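Local structure of putrescine aminotransferase (Halomonas elongata DSM 2581, 6GWI) at residues Glu67-Ala72 with Ser289-Ile294; Leu103-Ile108 with Glu267-Gln272. The protein probably catalyses pyridoxal-5'-phosphate-dependent transfer of an amino group, as a class III transaminase likely to act on putrescine. One frame throughout, in Å; residues are numbered along the deposited sequence.

Contact 1: Glu67-Ala72 with Ser289-Ile294; sequences ELVEAA and SGYLPI
Leu68, on helix 66-78, reaches across to the aromatic ring of Tyr291 and lies across it, touching with CB and CD1. Its CB lies by the CD2-CE2 edge, 3.7 Å from Tyr291 CD2, with CE2 a little further off. CG stands beside the backbone N, anti to the carbonyl carbon (chi1 -64°), and from there the chain runs on to CD1. That methyl is the main point of touch: it sits 3.5 Å from the centroid of the Tyr291 ring and only 9° off its normal, a nearly centred CH-pi contact. Leu68 CD1 is 3.6 Å from both Tyr291 CG and Tyr291 CD1, and its flank also meets Ser289 CB at 4.2 Å. The two side chains cross at about a right angle, so the leucine lies across the ring instead of following its length. One helical step on, Val69 CG2 lies near the plane of the ring, at its edge, 4.5 Å from Tyr291 CE2. A turn further along, Ala72 CB meets Leu292 CD1 at 4.2 Å, both also packing against Val329 of helix 324-339.

The polar groups are served from outside the two segments. Tyr291 OH bonds to Gly62 O and Arg65 N, just ahead of helix 66-78, while Ser289 OG is held by Asn333 and Leu61 N. On the second subunit, His323 bonds to Gly290 O and Pro80 packs on Tyr291, which places this loop at the dimer interface.

No hydrogen bond joins the two segments, so their grip is wholly apolar: the phenol is tethered at its hydroxyl, which probably fixes the ring as a firm surface for Leu68, and shape and dispersion do the rest between helix and loop.

Contact 2: Leu103-Ile108 with Glu267-Gln272; sequences LAPAHI and EWFGSQ
Gln272 and Phe269, which both press on Leu103-Ile108, are joined by a backbone bond from Gln272 N to Phe269 O of 2.9 Å. A second, weak bond runs back from Phe269 N to Gln272 OE1, bent to 129°, which may help to hold the Gln272 side-chain amide at the start of the short helix 270-273. The Gln272 chain extends beyond CG (chi2 161°), and NE2 lies 3.7 Å from Pro105 CG. Beside it, the Phe269 ring turns its edge to the end of helix 91-103: CE2 is 3.5 Å from Leu103 O, near the ring plane, where the slightly positive aromatic hydrogens probably suit the carbonyl oxygen. Pro105 CD meets the same ring obliquely, 4.0 Å from Phe269 CD2.

Leu103 turns its forked tip to the indole of Trp268. Its CD2 sits over the face of the six-membered ring, 3.9 Å from the centroid and 18° off the normal, in a CH-pi contact. CD1 lies over the same face, toward the CE3-CZ3 edge, 3.8 Å from Trp268 CZ3, so both methyls rest side by side on it. An alanine in place of Trp268 would probably open a gap beneath both Leu103 methyls and leave them without the aromatic face they rest on.

Leu337 and Glu338 of helix 324-339 also pack on the indole, and Phe262 meets the Phe269 ring edge-to-face. The carboxylate of Glu257 takes hydrogen bonds from the N-H groups of Gly270 and Ser271. Since Asp256 and Val258 on either side of Glu257 belong to the pyridoxal-5'-phosphate pocket, this helix start is tied to the Asp-Glu-Val segment after strand 252-255, an element characteristic of the cofactor domain of class III aminotransferases.

Contacts 1 and 2 have centres 22 Å apart and do not touch, their nearest atoms being about 10 Å from each other. Along the chain the order is 67-72, 103-108, 267-272 and 289-294, so contact 2 falls wholly between the two segments of contact 1. Helix 324-339 links them: both contacts pack against it, at different residues. Strand 295-300, directly after 289-294, also passes contact 2 through Leu298. Between 267-272 and 289-294 comes Lys285 of the pyridoxal-5'-phosphate pocket. Segments 267-272 and 289-294 thus lie on either side of this lysine in the sequence, the one packed within the subunit, the other at the dimer interface.

Contact 1: Glu67-Ala72 with Ser289-Ile294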
ATOM      1  N   GLU B  67      -6.648   2.619  24.752  1.00 28.37           N
ATOM      2  CA  GLU B  67      -7.077   3.853  24.101  1.00 36.40           C
ATOM      3  C   GLU B  67      -7.067   3.718  22.584  1.00 30.56           C
ATOM      4  O   GLU B  67      -7.929   4.282  21.899  1.00 28.45           O
ATOM      5  CB  GLU B  67      -6.185   5.023  24.524  1.00 56.96           C
ATOM      6  CG  GLU B  67      -6.247   5.374  26.001  1.00 77.07           C
ATOM      7  CD  GLU B  67      -5.101   4.783  26.792  1.00 66.43           C
ATOM      8  OE1 GLU B  67      -4.579   3.724  26.386  1.00 45.30           O
ATOM      9  OE2 GLU B  67      -4.713   5.383  27.817  1.00 66.79           O
ATOM     10  N   LEU B  68      -6.083   3.001  22.034  1.00 29.69           N
ATOM     11  CA  LEU B  68      -6.047   2.798  20.590  1.00 27.30           C
ATOM     12  C   LEU B  68      -7.188   1.897  20.135  1.00 23.22           C
ATOM     13  O   LEU B  68      -7.773   2.118  19.069  1.00 23.28           O
ATOM     14  CB  LEU B  68      -4.703   2.212  20.165  1.00 25.71           C
ATOM     15  CG  LEU B  68      -3.459   3.074  20.392  1.00 27.79           C
ATOM     16  CD1 LEU B  68      -2.262   2.417  19.717  1.00 30.83           C
ATOM     17  CD2 LEU B  68      -3.638   4.498  19.884  1.00 25.23           C
ATOM     18  N   VAL B  69      -7.516   0.873  20.928  1.00 23.14           N
ATOM     19  CA  VAL B  69      -8.654   0.019  20.604  1.00 27.75           C
ATOM     20  C   VAL B  69      -9.934   0.842  20.607  1.00 23.77           C
ATOM     21  O   VAL B  69     -10.781   0.720  19.713  1.00 25.01           O
ATOM     22  CB  VAL B  69      -8.743  -1.158  21.592  1.00 31.56           C
ATOM     23  CG1 VAL B  69      -9.896  -2.081  21.219  1.00 33.18           C
ATOM     24  CG2 VAL B  69      -7.434  -1.923  21.630  1.00 38.41           C
ATOM     25  N   GLU B  70     -10.100   1.683  21.629  1.00 24.25           N
ATOM     26  CA  GLU B  70     -11.311   2.490  21.731  1.00 30.98           C
ATOM     27  C   GLU B  70     -11.404   3.500  20.594  1.00 24.25           C
ATOM     28  O   GLU B  70     -12.498   3.756  20.077  1.00 30.14           O
ATOM     29  CB  GLU B  70     -11.357   3.184  23.094  1.00 26.35           C
ATOM     30  CG  GLU B  70     -11.445   2.213  24.268  1.00 53.57           C
ATOM     31  CD  GLU B  70     -11.255   2.888  25.615  1.00 61.28           C
ATOM     32  OE1 GLU B  70     -11.707   2.318  26.630  1.00 63.18           O
ATOM     33  OE2 GLU B  70     -10.669   3.989  25.666  1.00 45.98           O
ATOM     34  N   ALA B  71     -10.271   4.073  20.177  1.00 27.31           N
ATOM     35  CA  ALA B  71     -10.291   5.028  19.073  1.00 27.34           C
ATOM     36  C   ALA B  71     -10.780   4.373  17.786  1.00 32.46           C
ATOM     37  O   ALA B  71     -11.573   4.964  17.043  1.00 22.34           O
ATOM     38  CB  ALA B  71      -8.903   5.632  18.868  1.00 24.18           C
ATOM     39  N   ALA B  72     -10.313   3.154  17.503  1.00 23.64           N
ATOM     40  CA  ALA B  72     -10.763   2.442  16.314  1.00 21.84           C
ATOM     41  C   ALA B  72     -12.237   2.077  16.422  1.00 26.21           C
ATOM     42  O   ALA B  72     -13.014   2.302  15.486  1.00 26.55           O
ATOM     43  CB  ALA B  72      -9.917   1.184  16.102  1.00 21.64           C
ATOM     44  N   SER B 289       1.548   3.078  15.873  1.00 22.08           N
ATOM     45  CA  SER B 289       2.059   1.946  16.652  1.00 22.19           C
ATOM     46  C   SER B 289       1.697   0.620  15.986  1.00 18.23           C
ATOM     47  O   SER B 289       1.602  -0.420  16.645  1.00 23.34           O
ATOM     48  CB  SER B 289       1.548   1.973  18.096  1.00 19.05           C
ATOM     49  OG  SER B 289       2.242   2.937  18.872  1.00 24.70           O
ATOM     50  N   GLY B 290       1.514   0.644  14.669  1.00 19.48           N
ATOM     51  CA  GLY B 290       1.168  -0.546  13.925  1.00 22.08           C
ATOM     52  C   GLY B 290      -0.231  -1.077  14.148  1.00 20.32           C
ATOM     53  O   GLY B 290      -0.585  -2.096  13.546  1.00 23.39           O
ATOM     54  N   TYR B 291      -1.041  -0.433  14.990  1.00 18.47           N
ATOM     55  CA  TYR B 291      -2.360  -0.977  15.296  1.00 17.76           C
ATOM     56  C   TYR B 291      -3.262  -1.023  14.069  1.00 23.59           C
ATOM     57  O   TYR B 291      -4.114  -1.913  13.963  1.00 21.47           O
ATOM     58  CB  TYR B 291      -3.019  -0.163  16.407  1.00 19.12           C
ATOM     59  CG  TYR B 291      -2.641  -0.614  17.800  1.00 35.79           C
ATOM     60  CD1 TYR B 291      -1.312  -0.675  18.198  1.00 29.15           C
ATOM     61  CD2 TYR B 291      -3.618  -0.980  18.717  1.00 32.17           C
ATOM     62  CE1 TYR B 291      -0.968  -1.083  19.471  1.00 27.41           C
ATOM     63  CE2 TYR B 291      -3.283  -1.392  19.990  1.00 31.39           C
ATOM     64  CZ  TYR B 291      -1.957  -1.440  20.363  1.00 26.78           C
ATOM     65  OH  TYR B 291      -1.619  -1.847  21.633  1.00 24.77           O
ATOM     66  N   LEU B 292      -3.107  -0.085  13.139  1.00 26.31           N
ATOM     67  CA  LEU B 292      -3.829  -0.149  11.874  1.00 24.84           C
ATOM     68  C   LEU B 292      -2.928   0.412  10.786  1.00 23.17           C
ATOM     69  O   LEU B 292      -2.084   1.271  11.069  1.00 21.33           O
ATOM     70  CB  LEU B 292      -5.157   0.621  11.925  1.00 19.35           C
ATOM     71  CG  LEU B 292      -6.294  -0.007  12.745  1.00 15.65           C
ATOM     72  CD1 LEU B 292      -7.523   0.887  12.695  1.00 15.98           C
ATOM     73  CD2 LEU B 292      -6.646  -1.417  12.262  1.00 18.92           C
ATOM     74  N   PRO B 293      -3.066  -0.055   9.542  1.00 29.76           N
ATOM     75  CA  PRO B 293      -2.152   0.400   8.486  1.00 26.46           C
ATOM     76  C   PRO B 293      -2.455   1.829   8.066  1.00 18.49           C
ATOM     77  O   PRO B 293      -3.595   2.174   7.748  1.00 22.42           O
ATOM     78  CB  PRO B 293      -2.399  -0.581   7.329  1.00 19.10           C
ATOM     79  CG  PRO B 293      -3.255  -1.653   7.865  1.00 30.88           C
ATOM     80  CD  PRO B 293      -3.983  -1.099   9.057  1.00 27.30           C
ATOM     81  N   ILE B 294      -1.414   2.653   8.054  1.00 20.61           N
ATOM     82  CA  ILE B 294      -1.518   4.009   7.535  1.00 16.95           C
ATOM     83  C   ILE B 294      -0.109   4.541   7.335  1.00 20.10           C
ATOM     84  O   ILE B 294       0.800   4.245   8.121  1.00 19.79           O
ATOM     85  CB  ILE B 294      -2.337   4.916   8.470  1.00 18.44           C
ATOM     86  CG1 ILE B 294      -2.373   6.346   7.918  1.00 18.08           C
ATOM     87  CG2 ILE B 294      -1.769   4.900   9.894  1.00 18.89           C
ATOM     88  CD1 ILE B 294      -3.428   7.224   8.561  1.00 25.86           C
TER

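Contact 2: Leu103-Ile108 with Glu267-Gln272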
ATOM      1  N   LEU B 103       3.684  18.562  14.468  1.00 33.58           N
ATOM      2  CA  LEU B 103       4.862  17.889  14.998  1.00 36.83           C
ATOM      3  C   LEU B 103       6.029  17.913  14.021  1.00 38.45           C
ATOM      4  O   LEU B 103       7.179  17.746  14.444  1.00 33.62           O
ATOM      5  CB  LEU B 103       4.536  16.434  15.348  1.00 35.35           C
ATOM      6  CG  LEU B 103       3.535  16.180  16.474  1.00 37.67           C
ATOM      7  CD1 LEU B 103       3.080  14.729  16.453  1.00 33.47           C
ATOM      8  CD2 LEU B 103       4.146  16.524  17.820  1.00 45.64           C
ATOM      9  N   ALA B 104       5.765  18.141  12.736  1.00 30.34           N
ATOM     10  CA  ALA B 104       6.818  18.098  11.740  1.00 29.15           C
ATOM     11  C   ALA B 104       7.750  19.298  11.897  1.00 29.34           C
ATOM     12  O   ALA B 104       7.381  20.312  12.494  1.00 32.42           O
ATOM     13  CB  ALA B 104       6.211  18.081  10.337  1.00 28.86           C
ATOM     14  N   PRO B 105       8.966  19.207  11.360  1.00 34.08           N
ATOM     15  CA  PRO B 105       9.871  20.361  11.383  1.00 30.07           C
ATOM     16  C   PRO B 105       9.281  21.556  10.654  1.00 30.20           C
ATOM     17  O   PRO B 105       8.264  21.469   9.962  1.00 25.38           O
ATOM     18  CB  PRO B 105      11.129  19.845  10.673  1.00 36.15           C
ATOM     19  CG  PRO B 105      11.075  18.380  10.840  1.00 35.08           C
ATOM     20  CD  PRO B 105       9.620  18.014  10.797  1.00 33.02           C
ATOM     21  N   ALA B 106       9.961  22.689  10.799  1.00 28.62           N
ATOM     22  CA  ALA B 106       9.524  23.915  10.151  1.00 26.33           C
ATOM     23  C   ALA B 106       9.517  23.741   8.637  1.00 35.68           C
ATOM     24  O   ALA B 106      10.329  23.010   8.064  1.00 33.33           O
ATOM     25  CB  ALA B 106      10.429  25.083  10.541  1.00 34.88           C
ATOM     26  N   HIS B 107       8.580  24.428   7.990  1.00 31.69           N
ATOM     27  CA  HIS B 107       8.428  24.476   6.541  1.00 35.04           C
ATOM     28  C   HIS B 107       7.881  23.175   5.973  1.00 28.82           C
ATOM     29  O   HIS B 107       7.838  23.009   4.747  1.00 27.46           O
ATOM     30  CB  HIS B 107       9.771  24.758   5.853  1.00 30.56           C
ATOM     31  CG  HIS B 107      10.514  25.921   6.431  1.00 31.67           C
ATOM     32  ND1 HIS B 107       9.987  27.191   6.497  1.00 27.78           N
ATOM     33  CD2 HIS B 107      11.751  25.997   6.978  1.00 27.75           C
ATOM     34  CE1 HIS B 107      10.867  28.000   7.060  1.00 29.47           C
ATOM     35  NE2 HIS B 107      11.945  27.301   7.363  1.00 30.00           N
ATOM     36  N   ILE B 108       7.452  22.252   6.825  1.00 23.67           N
ATOM     37  CA  ILE B 108       6.799  21.017   6.404  1.00 29.27           C
ATOM     38  C   ILE B 108       5.391  21.070   6.982  1.00 37.89           C
ATOM     39  O   ILE B 108       5.179  20.741   8.156  1.00 31.61           O
ATOM     40  CB  ILE B 108       7.574  19.780   6.869  1.00 30.38           C
ATOM     41  CG1 ILE B 108       8.990  19.846   6.279  1.00 38.73           C
ATOM     42  CG2 ILE B 108       6.870  18.508   6.430  1.00 36.72           C
ATOM     43  CD1 ILE B 108       9.951  18.816   6.817  1.00 57.15           C
ATOM     44  N   GLU B 267      13.668  11.429  19.000  1.00 35.28           N
ATOM     45  CA  GLU B 267      13.077  12.614  18.405  1.00 31.13           C
ATOM     46  C   GLU B 267      11.806  12.189  17.687  1.00 38.70           C
ATOM     47  O   GLU B 267      11.608  11.009  17.386  1.00 30.01           O
ATOM     48  CB  GLU B 267      14.029  13.288  17.409  1.00 37.15           C
ATOM     49  CG  GLU B 267      15.467  13.418  17.891  1.00 47.87           C
ATOM     50  CD  GLU B 267      15.640  14.472  18.960  1.00 64.88           C
ATOM     51  OE1 GLU B 267      14.793  15.386  19.036  1.00 55.27           O
ATOM     52  OE2 GLU B 267      16.622  14.386  19.726  1.00 64.65           O
ATOM     53  N   TRP B 268      10.949  13.168  17.394  1.00 31.36           N
ATOM     54  CA  TRP B 268       9.775  12.880  16.580  1.00 34.57           C
ATOM     55  C   TRP B 268      10.172  12.446  15.178  1.00 31.44           C
ATOM     56  O   TRP B 268       9.425  11.715  14.518  1.00 26.83           O
ATOM     57  CB  TRP B 268       8.862  14.099  16.517  1.00 30.95           C
ATOM     58  CG  TRP B 268       8.098  14.315  17.777  1.00 27.62           C
ATOM     59  CD1 TRP B 268       8.376  15.216  18.759  1.00 31.35           C
ATOM     60  CD2 TRP B 268       6.930  13.606  18.201  1.00 27.06           C
ATOM     61  NE1 TRP B 268       7.450  15.117  19.769  1.00 28.60           N
ATOM     62  CE2 TRP B 268       6.550  14.136  19.449  1.00 24.19           C
ATOM     63  CE3 TRP B 268       6.166  12.576  17.644  1.00 32.97           C
ATOM     64  CZ2 TRP B 268       5.441  13.671  20.149  1.00 29.79           C
ATOM     65  CZ3 TRP B 268       5.065  12.116  18.342  1.00 37.04           C
ATOM     66  CH2 TRP B 268       4.713  12.663  19.581  1.00 33.07           C
ATOM     67  N   PHE B 269      11.331  12.891  14.702  1.00 25.70           N
ATOM     68  CA  PHE B 269      11.822  12.495  13.391  1.00 26.31           C
ATOM     69  C   PHE B 269      13.338  12.404  13.461  1.00 23.80           C
ATOM     70  O   PHE B 269      13.985  13.235  14.103  1.00 27.84           O
ATOM     71  CB  PHE B 269      11.369  13.489  12.317  1.00 23.51           C
ATOM     72  CG  PHE B 269       9.878  13.593  12.198  1.00 25.49           C
ATOM     73  CD1 PHE B 269       9.157  12.642  11.495  1.00 29.33           C
ATOM     74  CD2 PHE B 269       9.193  14.624  12.818  1.00 27.02           C
ATOM     75  CE1 PHE B 269       7.783  12.726  11.398  1.00 30.46           C
ATOM     76  CE2 PHE B 269       7.819  14.713  12.725  1.00 31.29           C
ATOM     77  CZ  PHE B 269       7.113  13.764  12.014  1.00 33.14           C
ATOM     78  N   GLY B 270      13.897  11.377  12.819  1.00 28.76           N
ATOM     79  CA  GLY B 270      15.344  11.262  12.759  1.00 35.81           C
ATOM     80  C   GLY B 270      15.997  12.475  12.128  1.00 30.57           C
ATOM     81  O   GLY B 270      17.106  12.857  12.508  1.00 34.03           O
ATOM     82  N   SER B 271      15.314  13.097  11.162  1.00 27.54           N
ATOM     83  CA  SER B 271      15.803  14.337  10.569  1.00 32.91           C
ATOM     84  C   SER B 271      16.142  15.369  11.634  1.00 32.57           C
ATOM     85  O   SER B 271      17.102  16.135  11.488  1.00 33.22           O
ATOM     86  CB  SER B 271      14.753  14.898   9.611  1.00 23.48           C
ATOM     87  OG  SER B 271      14.664  14.112   8.441  1.00 30.76           O
ATOM     88  N   GLN B 272      15.352  15.418  12.707  1.00 37.03           N
ATOM     89  CA  GLN B 272      15.595  16.402  13.754  1.00 36.39           C
ATOM     90  C   GLN B 272      16.829  16.051  14.574  1.00 32.12           C
ATOM     91  O   GLN B 272      17.506  16.951  15.084  1.00 34.91           O
ATOM     92  CB  GLN B 272      14.369  16.512  14.657  1.00 26.42           C
ATOM     93  CG  GLN B 272      13.163  17.101  13.960  1.00 33.89           C
ATOM     94  CD  GLN B 272      11.865  16.803  14.678  1.00 43.31           C
ATOM     95  OE1 GLN B 272      11.757  15.822  15.416  1.00 37.82           O
ATOM     96  NE2 GLN B 272      10.864  17.649  14.459  1.00 45.20           N
TER